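Local coordinates for protein trans-isoprenyl diphosphate synthase (Caulobacter crescentus, PDB 3OYR) that probably makes all-trans-octaprenyl diphosphate, the side-chain precursor of isoprenoid quinones, by adding isopentenyl diphosphate units to farnesyl diphosphate, at residues Ser214-Asp219 with Ala322-Asn327. Residues are numbered along the deposited sequence; the frame is centred on the assembly and turned at random.
Sequences SEALRD and AMFPAN
F324 rests the CE1 and CZ end of its ring on A216 and L217, two neighbouring residues of helix 211-238. F324 CE1 lies 3.8 Å from A216 CB. F324 CZ lies 3.6 Å from L217 CD1 and 3.8 Å from the branch carbon L217 CG. Both residues meet the ring obliquely, and the L217 side chain crosses it at about a right angle. F324 CG stands anti to the carbonyl carbon (chi1 -69°), which carries the ring from the loop over to the helix. M323 CG lies over the rim of one ring face, 3.9 Å above the plane. It sits between the backbone N and the carbonyl carbon (chi1 79°), and the chain runs on extended through chi2. This brings M323 SD to 4.0 Å from A216 CB; the bend at chi3 turns only CE. The A216 methyl is thus touched by both the sulfur and the ring. The contact is apolar, with no hydrogen bond between the two segments.

L217 and F324 are buried, while M323 lies exposed at the outer side. L79 of helix 68-79 and K213 also touch the F324 side chain, and L217 packs on A76 and A204. Replacing F324 with an alanine is likely to open a gap beside A216 and L217 and leave M323 CG without the ring beneath it.

Beyond the ring, A326 centres an inverse gamma turn. N327 then N-caps helix 328-342, its OD1 accepting a bond from R330 N. The arrangement is an interhelical loop, between helices 302-320 and 328-342, packed through F324 onto helix 211-238 of the all-alpha isoprenoid synthase fold, away from the diphosphate and calcium sites.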
loop_
_atom_site.group_PDB
_atom_site.type_symbol
_atom_site.label_atom_id
_atom_site.label_comp_id
_atom_site.label_asym_id
_atom_site.label_seq_id
_atom_site.Cartn_x
_atom_site.Cartn_y
_atom_site.Cartn_z
ATOM N N SER B 214 5.184 -4.855 -26.338
ATOM C CA SER B 214 4.725 -4.539 -24.979
ATOM C C SER B 214 3.391 -3.804 -24.983
ATOM O O SER B 214 2.537 -4.054 -24.132
ATOM C CB SER B 214 5.798 -3.804 -24.156
ATOM O OG SER B 214 6.324 -2.672 -24.841
ATOM N N GLU B 215 3.198 -2.949 -25.987
ATOM C CA GLU B 215 1.944 -2.231 -26.167
ATOM C C GLU B 215 0.821 -3.194 -26.521
ATOM O O GLU B 215 -0.275 -3.081 -25.974
ATOM C CB GLU B 215 2.052 -1.098 -27.213
ATOM C CG GLU B 215 2.731 0.215 -26.729
ATOM C CD GLU B 215 2.152 0.815 -25.423
ATOM O OE1 GLU B 215 0.919 0.797 -25.191
ATOM O OE2 GLU B 215 2.953 1.336 -24.622
ATOM N N ALA B 216 1.117 -4.165 -27.381
ATOM C CA ALA B 216 0.141 -5.198 -27.752
ATOM C C ALA B 216 -0.306 -6.032 -26.549
ATOM O O ALA B 216 -1.493 -6.295 -26.355
ATOM C CB ALA B 216 0.700 -6.096 -28.831
ATOM N N LEU B 217 0.665 -6.417 -25.732
ATOM C CA LEU B 217 0.411 -7.227 -24.562
ATOM C C LEU B 217 -0.313 -6.458 -23.478
ATOM O O LEU B 217 -1.230 -6.992 -22.838
ATOM C CB LEU B 217 1.722 -7.855 -24.062
ATOM C CG LEU B 217 1.940 -9.179 -24.792
ATOM C CD1 LEU B 217 3.421 -9.600 -24.758
ATOM C CD2 LEU B 217 1.018 -10.279 -24.215
ATOM N N ARG B 218 0.087 -5.202 -23.289
ATOM C CA ARG B 218 -0.657 -4.266 -22.470
ATOM C C ARG B 218 -2.125 -4.179 -22.883
ATOM O O ARG B 218 -3.022 -4.294 -22.041
ATOM C CB ARG B 218 -0.037 -2.876 -22.508
ATOM C CG ARG B 218 -0.796 -1.923 -21.640
ATOM C CD ARG B 218 -0.273 -0.507 -21.608
ATOM N NE ARG B 218 -1.174 0.251 -20.750
ATOM C CZ ARG B 218 -1.207 0.181 -19.416
ATOM N NH1 ARG B 218 -0.354 -0.580 -18.717
ATOM N NH2 ARG B 218 -2.098 0.900 -18.776
ATOM N N ASP B 219 -2.350 -3.992 -24.180
ATOM C CA ASP B 219 -3.692 -3.956 -24.792
ATOM C C ASP B 219 -4.487 -5.226 -24.468
ATOM O O ASP B 219 -5.677 -5.156 -24.177
ATOM C CB ASP B 219 -3.518 -3.807 -26.319
ATOM C CG ASP B 219 -4.796 -3.393 -27.061
ATOM O OD1 ASP B 219 -5.783 -2.941 -26.428
ATOM O OD2 ASP B 219 -4.794 -3.526 -28.319
ATOM N N ALA B 322 -2.878 -10.284 -32.247
ATOM C CA ALA B 322 -2.755 -10.574 -33.679
ATOM C C ALA B 322 -1.342 -10.589 -34.242
ATOM O O ALA B 322 -1.054 -11.406 -35.118
ATOM C CB ALA B 322 -3.602 -9.593 -34.490
ATOM N N MET B 323 -0.477 -9.683 -33.767
ATOM C CA MET B 323 0.906 -9.581 -34.266
ATOM C C MET B 323 1.793 -10.751 -33.821
ATOM O O MET B 323 2.890 -10.947 -34.347
ATOM C CB MET B 323 1.557 -8.242 -33.844
ATOM C CG MET B 323 2.080 -8.183 -32.379
ATOM S SD MET B 323 3.110 -6.750 -31.943
ATOM C CE MET B 323 4.612 -7.095 -32.878
ATOM N N PHE B 324 1.335 -11.523 -32.838
ATOM C CA PHE B 324 2.157 -12.617 -32.333
ATOM C C PHE B 324 1.964 -13.879 -33.170
ATOM O O PHE B 324 0.901 -14.053 -33.754
ATOM C CB PHE B 324 1.884 -12.857 -30.847
ATOM C CG PHE B 324 2.372 -11.739 -29.971
ATOM C CD1 PHE B 324 1.482 -10.772 -29.497
ATOM C CD2 PHE B 324 3.723 -11.643 -29.627
ATOM C CE1 PHE B 324 1.932 -9.728 -28.700
ATOM C CE2 PHE B 324 4.178 -10.604 -28.830
ATOM C CZ PHE B 324 3.282 -9.639 -28.367
ATOM N N PRO B 325 3.000 -14.738 -33.255
ATOM C CA PRO B 325 2.845 -16.063 -33.868
ATOM C C PRO B 325 1.750 -16.865 -33.183
ATOM O O PRO B 325 1.585 -16.767 -31.957
ATOM C CB PRO B 325 4.191 -16.744 -33.601
ATOM C CG PRO B 325 5.166 -15.631 -33.419
ATOM C CD PRO B 325 4.395 -14.481 -32.838
ATOM N N ALA B 326 1.008 -17.646 -33.966
ATOM C CA ALA B 326 -0.052 -18.471 -33.424
ATOM C C ALA B 326 0.554 -19.725 -32.783
ATOM O O ALA B 326 0.470 -20.817 -33.344
ATOM C CB ALA B 326 -1.068 -18.837 -34.519
ATOM N N ASN B 327 1.169 -19.551 -31.609
ATOM C CA ASN B 327 1.767 -20.659 -30.862
ATOM C C ASN B 327 0.913 -21.053 -29.654
ATOM O O ASN B 327 -0.209 -20.575 -29.510
ATOM C CB ASN B 327 3.211 -20.326 -30.466
ATOM C CG ASN B 327 3.327 -19.063 -29.611
ATOM O OD1 ASN B 327 2.425 -18.694 -28.851
ATOM N ND2 ASN B 327 4.461 -18.415 -29.721
#